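Side-chain contacts in GTP cyclohydrolase 1 type 2 homolog (Staphylococcus aureus subsp. aureus, PDB 3LNL), which is of unknown function but, as a NIF3-family protein, carries a dinuclear zinc site and forms a toroidal hexamer capped by PII-like domains: residues B[259-264]-B[326-331]; B[255-260]-B[304-309]; B[118-123]-B[283-288]; B[114-119]-B[263-268]. The protein carries 2 engineered substitutions. All coordinates share one frame; numbering follows the deposited sequence. Where two conformers were deposited one is given.

Contact 1: residues B[259-264]-B[326-331]; sequences ADIKSK and IDINHY. With ZN (zinc ion), chain F.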
loop_
_atom_site.group_PDB
_atom_site.type_symbol
_atom_site.label_atom_id
_atom_site.label_comp_id
_atom_site.label_asym_id
_atom_site.label_seq_id
_atom_site.Cartn_x
_atom_site.Cartn_y
_atom_site.Cartn_z
ATOM N N ALA B 259 16.705 -8.357 -40.310
ATOM C CA ALA B 259 17.800 -7.772 -41.119
ATOM C C ALA B 259 17.357 -6.556 -41.857
ATOM O O ALA B 259 18.102 -5.568 -41.998
ATOM C CB ALA B 259 18.339 -8.803 -42.109
ATOM N N ASP B 260 16.148 -6.632 -42.401
ATOM C CA ASP B 260 15.586 -5.498 -43.149
ATOM C C ASP B 260 15.444 -4.248 -42.293
ATOM O O ASP B 260 15.782 -3.144 -42.719
ATOM C CB ASP B 260 14.215 -5.885 -43.720
ATOM C CG ASP B 260 13.730 -4.922 -44.706
ATOM O OD1 ASP B 260 14.377 -4.794 -45.764
ATOM O OD2 ASP B 260 12.713 -4.274 -44.447
ATOM N N ILE B 261 14.932 -4.403 -41.081
ATOM C CA ILE B 261 14.684 -3.245 -40.262
ATOM C C ILE B 261 16.012 -2.724 -39.636
ATOM O O ILE B 261 16.158 -1.533 -39.414
ATOM C CB ILE B 261 13.475 -3.421 -39.253
ATOM C CG1 ILE B 261 13.782 -4.355 -38.089
ATOM C CG2 ILE B 261 12.144 -3.794 -40.032
ATOM C CD1 ILE B 261 12.587 -4.570 -37.161
ATOM N N LYS B 262 16.984 -3.621 -39.422
ATOM C CA LYS B 262 18.330 -3.233 -39.009
ATOM C C LYS B 262 18.911 -2.267 -40.025
ATOM O O LYS B 262 19.440 -1.213 -39.636
ATOM C CB LYS B 262 19.255 -4.458 -38.872
ATOM C CG LYS B 262 20.731 -4.100 -38.529
ATOM C CD LYS B 262 21.660 -5.306 -38.478
ATOM C CE LYS B 262 23.073 -4.890 -38.071
ATOM N NZ LYS B 262 24.046 -5.990 -38.088
ATOM N N SER B 263 18.790 -2.616 -41.321
ATOM C CA SER B 263 19.254 -1.774 -42.392
ATOM C C SER B 263 18.473 -0.450 -42.512
ATOM O O SER B 263 19.056 0.646 -42.575
ATOM C CB SER B 263 19.222 -2.602 -43.705
ATOM O OG SER B 263 19.546 -1.807 -44.779
ATOM N N LYS B 264 17.158 -0.526 -42.459
ATOM C CA LYS B 264 16.326 0.661 -42.652
ATOM C C LYS B 264 16.514 1.693 -41.537
ATOM O O LYS B 264 16.483 2.889 -41.799
ATOM C CB LYS B 264 14.844 0.292 -42.739
ATOM C CG LYS B 264 14.477 -0.279 -44.092
ATOM C CD LYS B 264 13.027 -0.721 -44.236
ATOM C CE LYS B 264 12.811 -1.201 -45.704
ATOM N NZ LYS B 264 11.694 -2.170 -45.742
ATOM N N ILE B 326 11.734 -8.913 -31.536
ATOM C CA ILE B 326 12.912 -8.237 -32.058
ATOM C C ILE B 326 13.239 -7.040 -31.157
ATOM O O ILE B 326 12.408 -6.160 -30.899
ATOM C CB ILE B 326 12.788 -7.752 -33.550
ATOM C CG1 ILE B 326 12.411 -8.902 -34.475
ATOM C CG2 ILE B 326 14.121 -7.137 -34.004
ATOM C CD1 ILE B 326 11.967 -8.532 -35.854
ATOM N N ASP B 327 14.484 -7.012 -30.694
ATOM C CA ASP B 327 15.076 -5.863 -30.035
ATOM C C ASP B 327 15.758 -4.988 -31.060
ATOM O O ASP B 327 16.846 -5.295 -31.530
ATOM C CB ASP B 327 16.067 -6.334 -28.974
ATOM C CG ASP B 327 16.499 -5.242 -27.997
ATOM O OD1 ASP B 327 16.289 -4.042 -28.280
ATOM O OD2 ASP B 327 17.068 -5.613 -26.937
ATOM N N ILE B 328 15.128 -3.858 -31.378
ATOM C CA ILE B 328 15.731 -2.870 -32.278
ATOM C C ILE B 328 16.528 -1.787 -31.510
ATOM O O ILE B 328 17.063 -0.824 -32.123
ATOM C CB ILE B 328 14.707 -2.172 -33.155
ATOM C CG1 ILE B 328 13.596 -1.523 -32.328
ATOM C CG2 ILE B 328 14.182 -3.137 -34.196
ATOM C CD1 ILE B 328 12.671 -0.537 -33.174
ATOM N N ASN B 329 16.600 -1.978 -30.189
ATOM C CA ASN B 329 17.206 -1.051 -29.236
ATOM C C ASN B 329 16.282 0.119 -28.931
ATOM O O ASN B 329 15.438 0.523 -29.757
ATOM C CB ASN B 329 18.613 -0.621 -29.688
ATOM C CG ASN B 329 19.532 -1.827 -29.958
ATOM O OD1 ASN B 329 19.540 -2.788 -29.181
ATOM N ND2 ASN B 329 20.206 -1.825 -31.114
ATOM N N HIS B 330 16.338 0.580 -27.696
ATOM C CA HIS B 330 15.540 1.700 -27.251
ATOM C C HIS B 330 15.941 2.919 -28.079
ATOM O O HIS B 330 15.066 3.735 -28.446
ATOM C CB HIS B 330 15.868 1.918 -25.787
ATOM C CG HIS B 330 14.983 2.864 -25.035
ATOM N ND1 HIS B 330 14.592 2.605 -23.729
ATOM C CD2 HIS B 330 14.454 4.063 -25.362
ATOM C CE1 HIS B 330 13.884 3.635 -23.280
ATOM N NE2 HIS B 330 13.702 4.488 -24.278
ATOM N N TYR B 331 17.254 3.031 -28.374
ATOM C CA TYR B 331 17.749 4.136 -29.162
ATOM C C TYR B 331 17.038 4.342 -30.521
ATOM O O TYR B 331 17.039 5.471 -31.049
ATOM C CB TYR B 331 19.283 4.086 -29.353
ATOM C CG TYR B 331 19.804 5.349 -29.985
ATOM C CD1 TYR B 331 19.774 6.544 -29.273
ATOM C CD2 TYR B 331 20.191 5.374 -31.310
ATOM C CE1 TYR B 331 20.137 7.750 -29.856
ATOM C CE2 TYR B 331 20.593 6.570 -31.914
ATOM C CZ TYR B 331 20.541 7.775 -31.159
ATOM O OH TYR B 331 20.933 8.957 -31.726
HETATM ZN ZN ZN F . 11.974 6.016 -24.518
HETATM O O HOH W 1 12.070 6.187 -22.284
HETATM O O HOH W 2 10.730 4.242 -24.009
HETATM O O HOH W 3 9.996 6.887 -24.404
#

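Contact 2: residues B[255-260]-B[304-309]; sequences EDFAAD and VFVTGD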
loop_
_atom_site.group_PDB
_atom_site.type_symbol
_atom_site.label_atom_id
_atom_site.label_comp_id
_atom_site.label_asym_id
_atom_site.label_seq_id
_atom_site.Cartn_x
_atom_site.Cartn_y
_atom_site.Cartn_z
ATOM N N GLU B 255 14.060 -13.750 -39.435
ATOM C CA GLU B 255 15.424 -13.272 -39.580
ATOM C C GLU B 255 15.560 -12.273 -40.714
ATOM O O GLU B 255 16.282 -11.292 -40.580
ATOM C CB GLU B 255 16.409 -14.411 -39.772
ATOM C CG GLU B 255 16.371 -15.053 -41.079
ATOM C CD GLU B 255 17.367 -16.212 -41.174
ATOM O OE1 GLU B 255 17.198 -17.018 -42.122
ATOM O OE2 GLU B 255 18.280 -16.299 -40.293
ATOM N N ASP B 256 14.799 -12.460 -41.775
ATOM C CA ASP B 256 14.841 -11.532 -42.899
ATOM C C ASP B 256 14.224 -10.194 -42.518
ATOM O O ASP B 256 14.730 -9.147 -42.917
ATOM C CB ASP B 256 14.132 -12.118 -44.120
ATOM C CG ASP B 256 14.952 -13.221 -44.798
ATOM O OD1 ASP B 256 16.105 -13.497 -44.407
ATOM O OD2 ASP B 256 14.434 -13.795 -45.734
ATOM N N PHE B 257 13.124 -10.242 -41.762
ATOM C CA PHE B 257 12.508 -9.035 -41.243
ATOM C C PHE B 257 13.452 -8.291 -40.302
ATOM O O PHE B 257 13.642 -7.074 -40.453
ATOM C CB PHE B 257 11.176 -9.320 -40.550
ATOM C CG PHE B 257 10.477 -8.086 -40.098
ATOM C CD1 PHE B 257 10.198 -7.067 -40.998
ATOM C CD2 PHE B 257 10.127 -7.918 -38.765
ATOM C CE1 PHE B 257 9.597 -5.892 -40.583
ATOM C CE2 PHE B 257 9.484 -6.772 -38.358
ATOM C CZ PHE B 257 9.210 -5.764 -39.283
ATOM N N ALA B 258 14.060 -9.012 -39.365
ATOM C CA ALA B 258 15.059 -8.409 -38.493
ATOM C C ALA B 258 16.193 -7.706 -39.274
ATOM O O ALA B 258 16.566 -6.571 -38.942
ATOM C CB ALA B 258 15.643 -9.448 -37.497
ATOM N N ALA B 259 16.705 -8.357 -40.310
ATOM C CA ALA B 259 17.800 -7.772 -41.119
ATOM C C ALA B 259 17.357 -6.556 -41.857
ATOM O O ALA B 259 18.102 -5.568 -41.998
ATOM C CB ALA B 259 18.339 -8.803 -42.109
ATOM N N ASP B 260 16.148 -6.632 -42.401
ATOM C CA ASP B 260 15.586 -5.498 -43.149
ATOM C C ASP B 260 15.444 -4.248 -42.293
ATOM O O ASP B 260 15.782 -3.144 -42.719
ATOM C CB ASP B 260 14.215 -5.885 -43.720
ATOM C CG ASP B 260 13.730 -4.922 -44.706
ATOM O OD1 ASP B 260 14.377 -4.794 -45.764
ATOM O OD2 ASP B 260 12.713 -4.274 -44.447
ATOM N N VAL B 304 5.094 -10.953 -34.344
ATOM C CA VAL B 304 6.329 -10.543 -33.689
ATOM C C VAL B 304 6.071 -9.195 -33.017
ATOM O O VAL B 304 5.231 -8.386 -33.480
ATOM C CB VAL B 304 7.539 -10.464 -34.715
ATOM C CG1 VAL B 304 7.247 -9.433 -35.858
ATOM C CG2 VAL B 304 8.873 -10.149 -34.006
ATOM N N PHE B 305 6.716 -9.034 -31.874
ATOM C CA PHE B 305 6.673 -7.864 -31.085
ATOM C C PHE B 305 8.029 -7.192 -31.166
ATOM O O PHE B 305 9.028 -7.777 -30.800
ATOM C CB PHE B 305 6.334 -8.189 -29.656
ATOM C CG PHE B 305 6.163 -6.975 -28.778
ATOM C CD1 PHE B 305 5.091 -6.105 -28.968
ATOM C CD2 PHE B 305 7.109 -6.668 -27.783
ATOM C CE1 PHE B 305 4.915 -5.002 -28.154
ATOM C CE2 PHE B 305 6.961 -5.545 -26.982
ATOM C CZ PHE B 305 5.865 -4.701 -27.164
ATOM N N VAL B 306 8.045 -5.956 -31.661
ATOM C CA VAL B 306 9.266 -5.191 -31.874
ATOM C C VAL B 306 9.377 -4.100 -30.841
ATOM O O VAL B 306 8.436 -3.275 -30.661
ATOM C CB VAL B 306 9.284 -4.528 -33.273
ATOM C CG1 VAL B 306 10.563 -3.663 -33.454
ATOM C CG2 VAL B 306 9.156 -5.606 -34.383
ATOM N N THR B 307 10.507 -4.083 -30.126
ATOM C CA THR B 307 10.717 -3.101 -29.068
ATOM C C THR B 307 12.219 -2.931 -28.793
ATOM O O THR B 307 13.050 -3.416 -29.562
ATOM C CB THR B 307 9.928 -3.485 -27.783
ATOM O OG1 THR B 307 9.821 -2.353 -26.920
ATOM C CG2 THR B 307 10.566 -4.658 -26.985
ATOM N N GLY B 308 12.555 -2.246 -27.711
ATOM C CA GLY B 308 13.941 -2.115 -27.243
ATOM C C GLY B 308 14.110 -2.565 -25.824
ATOM O O GLY B 308 13.125 -2.930 -25.169
ATOM N N ASP B 309 15.372 -2.562 -25.358
ATOM C CA ASP B 309 15.779 -2.866 -23.965
ATOM C C ASP B 309 15.266 -4.249 -23.519
ATOM O O ASP B 309 14.827 -4.400 -22.392
ATOM C CB ASP B 309 15.229 -1.814 -22.964
ATOM C CG ASP B 309 16.037 -0.512 -22.897
ATOM O OD1 ASP B 309 17.178 -0.451 -23.350
ATOM O OD2 ASP B 309 15.505 0.491 -22.325
#

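Contact 3: residues B[118-123]-B[283-288]; sequences KVMGLK and IAIIGG. Engineered in segment 118-123: Val119 (natural residue Ala).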
loop_
_atom_site.group_PDB
_atom_site.type_symbol
_atom_site.label_atom_id
_atom_site.label_comp_id
_atom_site.label_asym_id
_atom_site.label_seq_id
_atom_site.Cartn_x
_atom_site.Cartn_y
_atom_site.Cartn_z
ATOM N N LYS B 118 6.507 3.390 -40.386
ATOM C CA LYS B 118 6.768 4.045 -41.667
ATOM C C LYS B 118 8.213 3.864 -42.094
ATOM O O LYS B 118 8.460 3.485 -43.215
ATOM C CB LYS B 118 6.386 5.539 -41.600
ATOM C CG LYS B 118 4.870 5.799 -41.659
ATOM C CD LYS B 118 4.304 5.451 -43.041
ATOM C CE LYS B 118 2.862 5.931 -43.246
ATOM N NZ LYS B 118 2.234 5.161 -44.388
ATOM N N VAL B 119 9.168 4.044 -41.174
ATOM C CA VAL B 119 10.577 3.856 -41.522
ATOM C C VAL B 119 10.901 2.391 -41.873
ATOM O O VAL B 119 11.769 2.097 -42.678
ATOM C CB VAL B 119 11.502 4.347 -40.409
ATOM C CG1 VAL B 119 12.970 4.122 -40.809
ATOM C CG2 VAL B 119 11.258 5.737 -40.155
ATOM N N MET B 120 10.155 1.471 -41.296
ATOM C CA MET B 120 10.259 0.059 -41.651
ATOM C C MET B 120 9.572 -0.345 -42.935
ATOM O O MET B 120 9.715 -1.492 -43.352
ATOM C CB MET B 120 9.725 -0.791 -40.512
ATOM C CG MET B 120 10.538 -0.681 -39.260
ATOM S SD MET B 120 9.747 -1.600 -37.954
ATOM C CE MET B 120 10.527 -0.922 -36.470
ATOM N N GLY B 121 8.859 0.586 -43.562
ATOM C CA GLY B 121 8.165 0.317 -44.825
ATOM C C GLY B 121 6.892 -0.474 -44.697
ATOM O O GLY B 121 6.483 -1.105 -45.642
ATOM N N LEU B 122 6.269 -0.440 -43.520
ATOM C CA LEU B 122 5.103 -1.280 -43.253
ATOM C C LEU B 122 3.844 -0.618 -43.757
ATOM O O LEU B 122 3.832 0.594 -44.007
ATOM C CB LEU B 122 4.958 -1.597 -41.781
ATOM C CG LEU B 122 6.221 -2.175 -41.133
ATOM C CD1 LEU B 122 6.004 -2.442 -39.643
ATOM C CD2 LEU B 122 6.736 -3.422 -41.891
ATOM N N LYS B 123 2.803 -1.435 -43.909
ATOM C CA LYS B 123 1.497 -1.030 -44.424
ATOM C C LYS B 123 0.445 -1.270 -43.347
ATOM O O LYS B 123 0.720 -1.926 -42.333
ATOM C CB LYS B 123 1.098 -1.879 -45.639
ATOM C CG LYS B 123 2.035 -1.804 -46.838
ATOM C CD LYS B 123 2.079 -0.417 -47.460
ATOM C CE LYS B 123 2.918 -0.373 -48.707
ATOM N NZ LYS B 123 2.852 0.986 -49.258
ATOM N N ILE B 283 2.999 -7.227 -37.404
ATOM C CA ILE B 283 4.046 -6.718 -36.564
ATOM C C ILE B 283 3.454 -5.745 -35.541
ATOM O O ILE B 283 2.764 -4.818 -35.897
ATOM C CB ILE B 283 5.059 -6.004 -37.472
ATOM C CG1 ILE B 283 5.632 -7.062 -38.501
ATOM C CG2 ILE B 283 6.223 -5.414 -36.648
ATOM C CD1 ILE B 283 5.746 -6.538 -39.817
ATOM N N ALA B 284 3.702 -5.971 -34.253
ATOM C CA ALA B 284 3.355 -4.983 -33.234
ATOM C C ALA B 284 4.654 -4.254 -32.873
ATOM O O ALA B 284 5.696 -4.905 -32.719
ATOM C CB ALA B 284 2.770 -5.678 -32.012
ATOM N N ILE B 285 4.577 -2.947 -32.699
ATOM C CA ILE B 285 5.749 -2.103 -32.403
ATOM C C ILE B 285 5.474 -1.177 -31.240
ATOM O O ILE B 285 4.510 -0.426 -31.255
ATOM C CB ILE B 285 6.138 -1.213 -33.580
ATOM C CG1 ILE B 285 6.490 -2.026 -34.827
ATOM C CG2 ILE B 285 7.361 -0.340 -33.210
ATOM C CD1 ILE B 285 6.345 -1.201 -36.128
ATOM N N ILE B 286 6.304 -1.284 -30.201
ATOM C CA ILE B 286 6.359 -0.293 -29.133
ATOM C C ILE B 286 7.814 0.154 -28.987
ATOM O O ILE B 286 8.675 -0.542 -28.452
ATOM C CB ILE B 286 5.774 -0.746 -27.788
ATOM C CG1 ILE B 286 4.313 -1.118 -27.949
ATOM C CG2 ILE B 286 5.925 0.408 -26.731
ATOM C CD1 ILE B 286 3.662 -1.676 -26.730
ATOM N N GLY B 287 8.110 1.327 -29.518
ATOM C CA GLY B 287 9.483 1.804 -29.440
ATOM C C GLY B 287 9.831 2.158 -28.033
ATOM O O GLY B 287 8.977 2.556 -27.288
ATOM N N GLY B 288 11.107 2.020 -27.685
ATOM C CA GLY B 288 11.579 2.327 -26.345
ATOM C C GLY B 288 11.787 1.051 -25.545
ATOM O O GLY B 288 12.714 0.264 -25.834
#

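Contact 4: residues B[114-119]-B[263-268]; sequences MMLAKV and SKLNIP. Engineered in segment 114-119: Val119 (natural residue Ala).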
loop_
_atom_site.group_PDB
_atom_site.type_symbol
_atom_site.label_atom_id
_atom_site.label_comp_id
_atom_site.label_asym_id
_atom_site.label_seq_id
_atom_site.Cartn_x
_atom_site.Cartn_y
_atom_site.Cartn_z
ATOM N N MET B 114 3.990 5.093 -35.133
ATOM C CA MET B 114 3.681 5.346 -36.559
ATOM C C MET B 114 4.971 5.638 -37.307
ATOM O O MET B 114 5.166 5.107 -38.398
ATOM C CB MET B 114 2.673 6.472 -36.714
ATOM C CG MET B 114 2.522 7.022 -38.127
ATOM S SD MET B 114 1.807 5.749 -39.172
ATOM C CE MET B 114 0.116 5.716 -38.580
ATOM N N MET B 115 5.848 6.479 -36.731
ATOM C CA MET B 115 7.139 6.805 -37.349
ATOM C C MET B 115 8.024 5.591 -37.554
ATOM O O MET B 115 8.606 5.406 -38.636
ATOM C CB MET B 115 7.896 7.824 -36.501
ATOM C CG MET B 115 7.249 9.208 -36.511
ATOM S SD MET B 115 7.952 10.176 -35.216
ATOM C CE MET B 115 6.828 11.607 -35.132
ATOM N N LEU B 116 8.121 4.757 -36.535
ATOM C CA LEU B 116 8.859 3.502 -36.651
ATOM C C LEU B 116 8.315 2.602 -37.765
ATOM O O LEU B 116 9.058 2.146 -38.622
ATOM C CB LEU B 116 8.895 2.764 -35.299
ATOM C CG LEU B 116 9.897 3.363 -34.315
ATOM C CD1 LEU B 116 9.610 2.795 -32.893
ATOM C CD2 LEU B 116 11.386 3.126 -34.774
ATOM N N ALA B 117 7.000 2.402 -37.792
ATOM C CA ALA B 117 6.373 1.566 -38.811
ATOM C C ALA B 117 6.620 2.086 -40.226
ATOM O O ALA B 117 6.982 1.315 -41.141
ATOM C CB ALA B 117 4.854 1.416 -38.535
ATOM N N LYS B 118 6.507 3.390 -40.386
ATOM C CA LYS B 118 6.768 4.045 -41.667
ATOM C C LYS B 118 8.213 3.864 -42.094
ATOM O O LYS B 118 8.460 3.485 -43.215
ATOM C CB LYS B 118 6.386 5.539 -41.600
ATOM C CG LYS B 118 4.870 5.799 -41.659
ATOM C CD LYS B 118 4.304 5.451 -43.041
ATOM C CE LYS B 118 2.862 5.931 -43.246
ATOM N NZ LYS B 118 2.234 5.161 -44.388
ATOM N N VAL B 119 9.168 4.044 -41.174
ATOM C CA VAL B 119 10.577 3.856 -41.522
ATOM C C VAL B 119 10.901 2.391 -41.873
ATOM O O VAL B 119 11.769 2.097 -42.678
ATOM C CB VAL B 119 11.502 4.347 -40.409
ATOM C CG1 VAL B 119 12.970 4.122 -40.809
ATOM C CG2 VAL B 119 11.258 5.737 -40.155
ATOM N N SER B 263 18.790 -2.616 -41.321
ATOM C CA SER B 263 19.254 -1.774 -42.392
ATOM C C SER B 263 18.473 -0.450 -42.512
ATOM O O SER B 263 19.056 0.646 -42.575
ATOM C CB SER B 263 19.222 -2.602 -43.705
ATOM O OG SER B 263 19.546 -1.807 -44.779
ATOM N N LYS B 264 17.158 -0.526 -42.459
ATOM C CA LYS B 264 16.326 0.661 -42.652
ATOM C C LYS B 264 16.514 1.693 -41.537
ATOM O O LYS B 264 16.483 2.889 -41.799
ATOM C CB LYS B 264 14.844 0.292 -42.739
ATOM C CG LYS B 264 14.477 -0.279 -44.092
ATOM C CD LYS B 264 13.027 -0.721 -44.236
ATOM C CE LYS B 264 12.811 -1.201 -45.704
ATOM N NZ LYS B 264 11.694 -2.170 -45.742
ATOM N N LEU B 265 16.687 1.227 -40.303
ATOM C CA LEU B 265 16.912 2.119 -39.186
ATOM C C LEU B 265 18.403 2.367 -38.846
ATOM O O LEU B 265 18.687 3.030 -37.836
ATOM C CB LEU B 265 16.186 1.590 -37.928
ATOM C CG LEU B 265 14.656 1.739 -37.928
ATOM C CD1 LEU B 265 13.985 0.726 -36.996
ATOM C CD2 LEU B 265 14.292 3.123 -37.485
ATOM N N ASN B 266 19.309 1.802 -39.637
ATOM C CA ASN B 266 20.762 1.912 -39.466
ATOM C C ASN B 266 21.215 1.524 -38.048
ATOM O O ASN B 266 21.934 2.260 -37.358
ATOM C CB ASN B 266 21.185 3.352 -39.780
ATOM C CG ASN B 266 22.653 3.474 -40.050
ATOM O OD1 ASN B 266 23.281 2.563 -40.576
ATOM N ND2 ASN B 266 23.221 4.632 -39.702
ATOM N N ILE B 267 20.790 0.349 -37.624
ATOM C CA ILE B 267 21.062 -0.103 -36.302
ATOM C C ILE B 267 22.337 -0.911 -36.347
ATOM O O ILE B 267 22.483 -1.786 -37.247
ATOM C CB ILE B 267 19.880 -0.963 -35.766
ATOM C CG1 ILE B 267 18.541 -0.287 -36.052
ATOM C CG2 ILE B 267 20.044 -1.221 -34.241
ATOM C CD1 ILE B 267 17.320 -1.216 -35.638
ATOM N N PRO B 268 23.266 -0.674 -35.393
ATOM C CA PRO B 268 24.536 -1.409 -35.418
ATOM C C PRO B 268 24.404 -2.896 -35.132
ATOM O O PRO B 268 25.141 -3.697 -35.677
ATOM C CB PRO B 268 25.381 -0.717 -34.312
ATOM C CG PRO B 268 24.829 0.667 -34.241
ATOM C CD PRO B 268 23.326 0.481 -34.469
#

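Contact 1: residues B[259-264]-B[326-331]
Ile261, on the buried side of helix 254-264, meets Ile328 with the two side chains crossing at about a right angle. The end of Ile261 does the touching: its CD1 lies 3.7 Å from CG2 of Ile328, the short branch of that residue. The first torsion of Ile328 (chi1 55°) sets CG1 between the backbone N and the carbonyl carbon and turns CG2 anti to the carbonyl carbon, where Ile261 finds it. Ile261 CD1 also reaches Ile326, two residues earlier, approaching its CD1 at 4.2 Å. One helix methyl thus spans the end of strand 325-327 and the first residue of the loop beyond it.

That loop is shaped by an Asx turn. Asp327 OD1 accepts from Asn329 N at 2.8 Å, met on its anti side and 26° out of the carboxylate plane, while OD2 forms a salt bridge with Arg271. A residue further on, His330 NE2 binds a zinc ion at 2.3 Å. Three waters, His69 and Glu333 complete that metal's shell, and His330 takes no part in the isoleucine packing. Elsewhere on the same helix, one turn apart, Lys264 NZ forms a salt bridge with Asp260 OD2 at 2.7 Å, on its syn lone pair. The contact itself is wholly apolar, so its hold is dispersion and burial, while polar bonds shape the turn leading to the metal ligand.

Contact 2: residues B[255-260]-B[304-309]
Thr307 OG1, one residue beyond the Val306 that meets Phe257, is gripped from two directions: it donates to Ile286 O and accepts from the backbone N of Gly290. The hydroxyl belongs to the face of strand 304-307 turned from helix 254-264, and it ties that strand to the loop following the neighbouring parallel strand 279-285. On the helix-facing side the chemistry is entirely hydrocarbon. Phe257 leaves the helix with CG anti to the backbone N (chi1 -176°), which carries its ring toward the strand. The ring's CE2 does the touching. Val306 CG2 comes in at the ring edge, near the plane, 4.2 Å from Phe257 CE2. Val304 CG1 approaches the same carbon obliquely at 4.3 Å. Ile283 and Ile326 of the flanking strands also touch Phe257, which therefore packs across several strands rather than one.

The alternation expected of a beta strand is plain here. Val304 and Val306 turn toward helix 254-264, whereas Phe305, between them, touches helix 294-299, the connection of the right-handed beta-alpha-beta crossover common in such parallel sheets. Past the strand, Asp309 OD2 is hydrogen-bonded to His330 ND1, and its OD1 bonds the backbone N of His312 of a second subunit. Non-directional apolar packing at one end of the segment thus gives way to directional bonding at the other, where Asp309, as a second-shell partner, probably fixes the rotation of the zinc-binding His330.

Contact 3: residues B[118-123]-B[283-288]
Leu122 and Ile285 make the closest approach, their ends reaching toward each other tip to tip with Leu122 CD1 3.7 Å from Ile285 CD1. Leu122 follows helix 112-119, and both its methyls are in use. CD1 meets Ile285 and also comes within 4.1 Å of Ile283 CD1, while CD2 touches Ile283 alone of the two, at 3.9 Å from its CD1. The side chains of Leu122 and Ile283 cross at about a right angle. The leucine fork therefore sits against two residues on the same face of strand 279-285, since Ala284 between them points the other way.

Met120 adds a third point of touch. With its chain extended beyond CG, it brings SD to 3.9 Å from Ile285 CD1, again end to end. That one methyl is accordingly met by a sulfur and a branch of leucine. Both Ile283 and Ile285 hold CG1 anti to the carbonyl carbon (chi1 -60° in each), which sends their CD1 methyls out to this meeting.

Between Met120 and Leu122 the backbone passes through Gly121, whose positive phi of 77° closes the helix in a Schellman motif and lets the next residue dive back into the core. Phe257 of helix 254-264 packs on both Leu122 and Ile283, and Ile261 on Met120, so the turn and that helix lie beside each other against the same face of the sheet. Polar ties lie further along: Gly287 N bonds Asn113 OD1. With only alkyl groups and a thioether meeting, the contact has no directional bond to fix it, and its fit probably rests on the shapes of the side chains and on exclusion of water.

Contact 4: residues B[114-119]-B[263-268]
The last turns of helices 112-119 and 254-264 draw near each other at their C-terminal ends, with the CA atoms of Val119 and Lys264 6.7 Å apart. Leu265 is the residue that both apolar partners on the other helix touch. Its CD2 lies 3.7 Å from Val119 CG1, the branch set anti to the backbone N (chi1 180°). Val119 is an engineered residue, alanine in the natural protein. The same Leu265 CD2 is 4.0 Å from Leu116 CD2, a turn earlier on the helix, and the two leucines cross at about a right angle. Leu265 is therefore lodged against residues three apart on one helical ridge.

Asn266, with positive phi, ends helix 254-264 in a Schellman motif, its N bonding back to Ser263 O at 3.2 Å. Helix 112-119 leads toward the PII-like insertion of this NIF3 protein, and helix 254-264 comes after it, so the contact joins chain on both sides of that inserted domain. Val335 packs on both Leu116 and Leu265, close to Glu333 of the zinc site: the side chains of Leu116 and Glu333 are about 5 Å apart.

At the more exposed margin, the alkyl part of Lys264 runs alongside the end of the first helix, its CD 3.5 Å from Val119 O. This is packing on a carbonyl. The ammonium group beyond it is claimed by Asp260, and Lys264 NZ also donates to Met120 O.

Overall arrangement
The four contacts lie within 6 to 10 Å of one another, centre to centre, on one side of the chain's centre. Contacts 1, 2 and 4 share helix 254-264, and contacts 3 and 4 share helix 112-119. Contacts 1 to 3 reach neighbouring strands of one sheet, in the order 279-285, 304-307 and 325-327. Along the chain, 114-123 comes first. The PII-like domain intervenes before 255-268 and the strands follow, so contacts 3 and 4 span the insertion. The resulting core backs onto the zinc site of the NIF3 part, and contacts 1 and 2 also touch a second subunit of the hexamer.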